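Local coordinates for protein polyhedrin (Simulium ubiquitum cypovirus, PDB 5A9A) that forms the crystalline matrix of cypovirus polyhedra, the insect-virus occlusion bodies that package virus particles, and binds uridine 5'-triphosphate, at the interface of chains A and B. Sequence-based numbering; all coordinates share one arbitrary frame. Chains: chain A/B, Polyhedrin.

Contact 1: the interface of chains A and B. Residues chain A 61, 63; chain B 199-204.
A:Tyr61 and A:Asn63 meet the B:Ile199 to B:Asn204 segment in a contact between two copies of cypovirus polyhedrin, one patch of an asymmetric interface that probably helps hold neighbouring molecules together in the deposited three-chain assembly. A:Tyr61, on strand 57-62, lies against the partner backbone where loop 199-200 runs into the short strand 201-202. The delta-methyl CD1 of B:Ile201 presses on the root of the ring, 3.4 Å from A:Tyr61 CG, and the two side chains run antiparallel alongside each other. Bending of B:Ile201 at its second torsion (chi2 -62°) turns that methyl back to the tyrosine. CG2 of B:Ile199 touches the ring at A:Tyr61 CD1, 3.9 Å away. At the far end the phenol oxygen OH of A:Tyr61 takes a weak hydrogen bond of 3.3 Å from the backbone N of B:Arg202. The arginine side chain leads away in an extended chain, and its CB carbon lies 3.6 Å from the A:Tyr61 OH. A:Asn63 uses its amide instead: ND2 donates to the carbonyl O of B:Arg202 at 3.0 Å, on a lone pair in the carbonyl plane, with the acceptor also in the asparagine amide plane. B:Arg202 thus offers both backbone polar atoms, N to the tyrosine and O to the asparagine. A:Asn63 ND2 also contacts water 1 at 3.2 Å, which reaches the side-chain OD1 of B:Asn204 at 2.8 Å.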
loop_
_atom_site.group_PDB
_atom_site.type_symbol
_atom_site.label_atom_id
_atom_site.label_comp_id
_atom_site.label_asym_id
_atom_site.label_seq_id
_atom_site.Cartn_x
_atom_site.Cartn_y
_atom_site.Cartn_z
ATOM N N TYR A 61 8.803 -2.985 -0.641
ATOM C CA TYR A 61 9.799 -2.828 -1.683
ATOM C C TYR A 61 10.241 -1.385 -1.798
ATOM O O TYR A 61 9.601 -0.474 -1.273
ATOM C CB TYR A 61 9.210 -3.255 -3.026
ATOM C CG TYR A 61 8.106 -2.328 -3.487
ATOM C CD1 TYR A 61 6.814 -2.465 -3.001
ATOM C CD2 TYR A 61 8.362 -1.306 -4.388
ATOM C CE1 TYR A 61 5.805 -1.617 -3.407
ATOM C CE2 TYR A 61 7.359 -0.454 -4.805
ATOM C CZ TYR A 61 6.083 -0.614 -4.310
ATOM O OH TYR A 61 5.077 0.233 -4.716
ATOM N N ASN A 63 11.120 0.641 -5.268
ATOM C CA ASN A 63 11.357 0.653 -6.706
ATOM C C ASN A 63 12.584 1.514 -6.946
ATOM O O ASN A 63 13.102 2.112 -6.003
ATOM C CB ASN A 63 10.140 1.160 -7.487
ATOM C CG ASN A 63 9.789 2.609 -7.177
ATOM O OD1 ASN A 63 10.652 3.423 -6.851
ATOM N ND2 ASN A 63 8.508 2.935 -7.292
ATOM N N ILE B 199 3.856 -9.116 -3.011
ATOM C CA ILE B 199 4.310 -7.743 -2.897
ATOM C C ILE B 199 4.108 -7.091 -4.259
ATOM O O ILE B 199 4.897 -7.297 -5.182
ATOM C CB ILE B 199 5.793 -7.691 -2.505
ATOM C CG1 ILE B 199 6.028 -8.524 -1.244
ATOM C CG2 ILE B 199 6.241 -6.255 -2.290
ATOM C CD1 ILE B 199 7.484 -8.807 -0.956
ATOM N N ILE B 200 3.030 -6.327 -4.383
ATOM C CA ILE B 200 2.658 -5.728 -5.656
ATOM C C ILE B 200 3.541 -4.515 -5.933
ATOM O O ILE B 200 3.390 -3.465 -5.307
ATOM C CB ILE B 200 1.173 -5.316 -5.659
ATOM C CG1 ILE B 200 0.299 -6.516 -5.283
ATOM C CG2 ILE B 200 0.768 -4.778 -7.022
ATOM C CD1 ILE B 200 -1.129 -6.152 -4.934
ATOM N N ILE B 201 4.476 -4.673 -6.862
ATOM C CA ILE B 201 5.393 -3.596 -7.204
ATOM C C ILE B 201 4.712 -2.565 -8.092
ATOM O O ILE B 201 4.201 -2.895 -9.161
ATOM C CB ILE B 201 6.640 -4.116 -7.953
ATOM C CG1 ILE B 201 7.308 -5.258 -7.181
ATOM C CG2 ILE B 201 7.633 -2.979 -8.184
ATOM C CD1 ILE B 201 7.807 -4.862 -5.807
ATOM N N ARG B 202 4.699 -1.318 -7.637
ATOM C CA ARG B 202 4.290 -0.199 -8.474
ATOM C C ARG B 202 5.531 0.617 -8.791
ATOM O O ARG B 202 5.968 1.433 -7.978
ATOM C CB ARG B 202 3.261 0.672 -7.750
ATOM C CG ARG B 202 2.613 1.755 -8.617
ATOM C CD ARG B 202 1.750 2.675 -7.755
ATOM N NE ARG B 202 0.941 3.617 -8.526
ATOM C CZ ARG B 202 1.328 4.845 -8.867
ATOM N NH1 ARG B 202 2.526 5.297 -8.521
ATOM N NH2 ARG B 202 0.508 5.629 -9.555
ATOM N N ASN B 203 6.114 0.375 -9.961
ATOM C CA ASN B 203 7.291 1.121 -10.388
ATOM C C ASN B 203 6.914 2.573 -10.653
ATOM O O ASN B 203 5.764 2.873 -10.982
ATOM C CB ASN B 203 7.906 0.490 -11.639
ATOM C CG ASN B 203 8.567 -0.851 -11.355
ATOM O OD1 ASN B 203 8.236 -1.865 -11.971
ATOM N ND2 ASN B 203 9.507 -0.859 -10.417
ATOM N N ASN B 204 7.877 3.476 -10.501
ATOM C CA ASN B 204 7.618 4.895 -10.714
ATOM C C ASN B 204 7.110 5.131 -12.129
ATOM O O ASN B 204 7.590 4.501 -13.072
ATOM C CB ASN B 204 8.892 5.709 -10.489
ATOM C CG ASN B 204 8.606 7.161 -10.177
ATOM O OD1 ASN B 204 7.752 7.469 -9.346
ATOM N ND2 ASN B 204 9.311 8.064 -10.849
HETATM O O HOH W 1 7.024 5.736 -7.279
#

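Contact 2: the interface of chains A and B. Residues chain A 57, 176, 186; chain B 192, 195-196.
B:Gln196, near the end of helix 191-197, inserts its side chain among A:Phe57, A:Pro176 and A:Tyr186. Its CG methylene sits over one face of the A:Phe57 ring, toward the rim, 3.9 Å from the ring centroid in a CH-pi contact. The amide is turned 64° from that ring and 86° from the A:Tyr186 ring. Its NE2 gives a weak, bent hydrogen bond of 3.0 Å to the phenol oxygen OH of A:Tyr186. A:Pro176 CB packs against the same amide, 3.6 Å from B:Gln196 CD. An extended chain beyond CG (chi2 -177°) carries the amide from the helix to the proline and the phenol. One turn earlier, CA of B:Gly192 lies over the face of the A:Tyr186 ring, 3.7 Å from its centroid; with no side chain in the way, the helix backbone can come close to the ring. B:Ile195 divides its branches: CG2 meets A:Phe57 CZ at 3.6 Å, whereas CD1 reaches A:Tyr186 CE1 at 3.9 Å. Behind these groups, strands 57-62 and 170-176 position A:Phe57 and A:Pro176, and a loop supplies A:Tyr186. The site docks one face of the chain B helix onto chain A, largely through apolar contact, and so probably helps join the two polyhedrin copies.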
loop_
_atom_site.group_PDB
_atom_site.type_symbol
_atom_site.label_atom_id
_atom_site.label_comp_id
_atom_site.label_asym_id
_atom_site.label_seq_id
_atom_site.Cartn_x
_atom_site.Cartn_y
_atom_site.Cartn_z
ATOM N N PHE A 57 3.633 -9.679 9.485
ATOM C CA PHE A 57 4.811 -9.726 8.621
ATOM C C PHE A 57 5.120 -8.366 8.016
ATOM O O PHE A 57 4.214 -7.611 7.672
ATOM C CB PHE A 57 4.640 -10.767 7.504
ATOM C CG PHE A 57 3.438 -10.542 6.633
ATOM C CD1 PHE A 57 3.522 -9.741 5.505
ATOM C CD2 PHE A 57 2.228 -11.146 6.931
ATOM C CE1 PHE A 57 2.414 -9.536 4.697
ATOM C CE2 PHE A 57 1.119 -10.949 6.128
ATOM C CZ PHE A 57 1.211 -10.143 5.011
ATOM N N PRO A 176 8.595 -12.364 7.949
ATOM C CA PRO A 176 7.368 -12.908 8.538
ATOM C C PRO A 176 7.537 -13.382 9.980
ATOM O O PRO A 176 8.616 -13.827 10.368
ATOM C CB PRO A 176 7.057 -14.090 7.621
ATOM C CG PRO A 176 8.413 -14.592 7.216
ATOM C CD PRO A 176 9.352 -13.397 7.222
ATOM N N TYR A 186 -2.572 -18.989 9.663
ATOM C CA TYR A 186 -3.177 -18.872 8.343
ATOM C C TYR A 186 -4.222 -19.961 8.159
ATOM O O TYR A 186 -4.745 -20.163 7.065
ATOM C CB TYR A 186 -2.107 -18.906 7.256
ATOM C CG TYR A 186 -1.293 -17.644 7.278
ATOM C CD1 TYR A 186 -1.790 -16.476 6.721
ATOM C CD2 TYR A 186 -0.049 -17.603 7.895
ATOM C CE1 TYR A 186 -1.067 -15.306 6.756
ATOM C CE2 TYR A 186 0.687 -16.436 7.930
ATOM C CZ TYR A 186 0.169 -15.290 7.363
ATOM O OH TYR A 186 0.895 -14.125 7.399
ATOM N N GLY B 192 -0.688 -18.796 3.355
ATOM C CA GLY B 192 0.309 -17.976 4.025
ATOM C C GLY B 192 1.360 -17.476 3.043
ATOM O O GLY B 192 1.711 -16.296 3.020
ATOM N N ILE B 195 -0.094 -14.877 0.465
ATOM C CA ILE B 195 -0.275 -13.558 1.065
ATOM C C ILE B 195 1.055 -12.829 1.251
ATOM O O ILE B 195 1.175 -11.655 0.901
ATOM C CB ILE B 195 -0.988 -13.657 2.425
ATOM C CG1 ILE B 195 -2.442 -14.087 2.224
ATOM C CG2 ILE B 195 -0.932 -12.321 3.154
ATOM C CD1 ILE B 195 -3.131 -14.547 3.491
ATOM N N GLN B 196 2.047 -13.526 1.797
ATOM C CA GLN B 196 3.322 -12.902 2.126
ATOM C C GLN B 196 4.194 -12.690 0.891
ATOM O O GLN B 196 5.069 -11.827 0.889
ATOM C CB GLN B 196 4.070 -13.744 3.161
ATOM C CG GLN B 196 3.373 -13.814 4.508
ATOM C CD GLN B 196 4.168 -14.590 5.540
ATOM O OE1 GLN B 196 5.057 -15.367 5.201
ATOM N NE2 GLN B 196 3.855 -14.375 6.810
#

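Contact 3: the interface of chains A and B. Residues chain A 59-60, 140, 172-174; chain B 195-196, 199.
Strands 57-62 and 170-176 of chain A receive the end of helix 191-197 and the following loop of chain B, with A:Asn59 and B:Ile199 meeting. The amide ND2 of A:Asn59 donates to the backbone O of B:Gln196 at 3.1 Å; the donor stands above the carbonyl plane, about 40° out of it, while the acceptor lies in the asparagine amide plane. The same ND2 contacts water 3, which continues to the backbone O of B:Ile195, tying A:Asn59 to consecutive carbonyls at the helix end. B:Ile199 runs antiparallel alongside A:Asn59, its CG1 3.7 Å from A:Asn59 ND2. Its terminal methyl CD1, placed by an extended second torsion (chi2 166°), sits 3.3 Å from the backbone O of A:Phe173 and against A:Lys172 CG at 3.6 Å, with A:Asn59 CB and the ring atom CH2 of A:Trp140 also in contact. Within chain A, A:Lys172 CE lies over a face of the A:Trp140 ring, helping shape this apolar site. The terminal amines NZ of A:Lys172 and A:Lys174 reach chain B through water: A:Lys172 NZ by way of water 2 to the backbone O of B:Ile199, and A:Lys174 NZ to water 4 at 2.6 Å, with water 4 in turn 2.7 Å from the side-chain OE1 of B:Gln196.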
loop_
_atom_site.group_PDB
_atom_site.type_symbol
_atom_site.label_atom_id
_atom_site.label_comp_id
_atom_site.label_asym_id
_atom_site.label_seq_id
_atom_site.Cartn_x
_atom_site.Cartn_y
_atom_site.Cartn_z
ATOM N N ASN A 59 6.601 -6.950 4.819
ATOM C CA ASN A 59 7.106 -7.009 3.460
ATOM C C ASN A 59 6.895 -5.665 2.784
ATOM O O ASN A 59 6.201 -4.792 3.308
ATOM C CB ASN A 59 6.455 -8.144 2.660
ATOM C CG ASN A 59 4.968 -7.952 2.465
ATOM O OD1 ASN A 59 4.420 -6.889 2.752
ATOM N ND2 ASN A 59 4.305 -8.988 1.958
ATOM N N GLY A 60 7.512 -5.497 1.624
ATOM C CA GLY A 60 7.465 -4.232 0.927
ATOM C C GLY A 60 8.591 -4.166 -0.078
ATOM O O GLY A 60 9.267 -5.165 -0.334
ATOM N N TRP A 140 10.683 -14.982 -5.821
ATOM C CA TRP A 140 12.058 -14.861 -5.355
ATOM C C TRP A 140 12.979 -15.697 -6.236
ATOM O O TRP A 140 12.553 -16.694 -6.817
ATOM C CB TRP A 140 12.161 -15.314 -3.898
ATOM C CG TRP A 140 11.152 -14.658 -3.011
ATOM C CD1 TRP A 140 9.993 -15.206 -2.540
ATOM C CD2 TRP A 140 11.204 -13.323 -2.495
ATOM N NE1 TRP A 140 9.322 -14.293 -1.759
ATOM C CE2 TRP A 140 10.044 -13.128 -1.717
ATOM C CE3 TRP A 140 12.119 -12.270 -2.618
ATOM C CZ2 TRP A 140 9.772 -11.923 -1.067
ATOM C CZ3 TRP A 140 11.849 -11.074 -1.970
ATOM C CH2 TRP A 140 10.685 -10.912 -1.202
ATOM N N LYS A 172 13.319 -5.681 -2.720
ATOM C CA LYS A 172 12.075 -6.325 -2.304
ATOM C C LYS A 172 12.383 -7.207 -1.099
ATOM O O LYS A 172 13.415 -7.877 -1.071
ATOM C CB LYS A 172 11.486 -7.160 -3.447
ATOM C CG LYS A 172 10.026 -7.559 -3.241
ATOM C CD LYS A 172 9.420 -8.198 -4.494
ATOM C CE LYS A 172 9.916 -9.624 -4.699
ATOM N NZ LYS A 172 9.266 -10.287 -5.871
ATOM N N PHE A 173 11.505 -7.208 -0.100
ATOM C CA PHE A 173 11.792 -7.933 1.140
ATOM C C PHE A 173 10.559 -8.504 1.832
ATOM O O PHE A 173 9.436 -8.042 1.624
ATOM C CB PHE A 173 12.537 -7.024 2.120
ATOM C CG PHE A 173 11.870 -5.698 2.343
ATOM C CD1 PHE A 173 10.911 -5.547 3.330
ATOM C CD2 PHE A 173 12.206 -4.602 1.567
ATOM C CE1 PHE A 173 10.292 -4.326 3.535
ATOM C CE2 PHE A 173 11.596 -3.377 1.767
ATOM C CZ PHE A 173 10.636 -3.240 2.756
ATOM N N LYS A 174 10.796 -9.509 2.672
ATOM C CA LYS A 174 9.744 -10.159 3.444
ATOM C C LYS A 174 10.304 -10.635 4.782
ATOM O O LYS A 174 11.248 -11.420 4.817
ATOM C CB LYS A 174 9.177 -11.355 2.675
ATOM C CG LYS A 174 7.966 -11.993 3.340
ATOM C CD LYS A 174 8.089 -13.508 3.420
ATOM C CE LYS A 174 8.059 -14.160 2.047
ATOM N NZ LYS A 174 7.710 -15.606 2.148
ATOM N N ILE B 195 -0.094 -14.877 0.465
ATOM C CA ILE B 195 -0.275 -13.558 1.065
ATOM C C ILE B 195 1.055 -12.829 1.251
ATOM O O ILE B 195 1.175 -11.655 0.901
ATOM C CB ILE B 195 -0.988 -13.657 2.425
ATOM C CG1 ILE B 195 -2.442 -14.087 2.224
ATOM C CG2 ILE B 195 -0.932 -12.321 3.154
ATOM C CD1 ILE B 195 -3.131 -14.547 3.491
ATOM N N GLN B 196 2.047 -13.526 1.797
ATOM C CA GLN B 196 3.322 -12.902 2.126
ATOM C C GLN B 196 4.194 -12.690 0.891
ATOM O O GLN B 196 5.069 -11.827 0.889
ATOM C CB GLN B 196 4.070 -13.744 3.161
ATOM C CG GLN B 196 3.373 -13.814 4.508
ATOM C CD GLN B 196 4.168 -14.590 5.540
ATOM O OE1 GLN B 196 5.057 -15.367 5.201
ATOM N NE2 GLN B 196 3.855 -14.375 6.810
ATOM N N ILE B 199 3.856 -9.116 -3.011
ATOM C CA ILE B 199 4.310 -7.743 -2.897
ATOM C C ILE B 199 4.108 -7.091 -4.259
ATOM O O ILE B 199 4.897 -7.297 -5.182
ATOM C CB ILE B 199 5.793 -7.691 -2.505
ATOM C CG1 ILE B 199 6.028 -8.524 -1.244
ATOM C CG2 ILE B 199 6.241 -6.255 -2.290
ATOM C CD1 ILE B 199 7.484 -8.807 -0.956
HETATM O O HOH W 2 6.497 -8.881 -6.945
HETATM O O HOH W 3 1.559 -8.820 0.914
HETATM O O HOH W 4 5.579 -16.828 2.965
#

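Contact 3 lies between the other two: the centres of its C-alpha atoms are about 10 Å from those of contact 1 and about 9 Å from those of contact 2, whereas contacts 1 and 2 are about 18 Å apart. B:Ile199 belongs to contacts 1 and 3, and B:Ile195 and B:Gln196 to contacts 2 and 3. Strand 57-62 of chain A contributes to all three, and strand 170-176 to contacts 2 and 3. A continuous stretch of chain B, from helix 191-197 to strand 201-202 and just beyond, therefore runs along chain A, probably fixing the relative orientation of the two molecules.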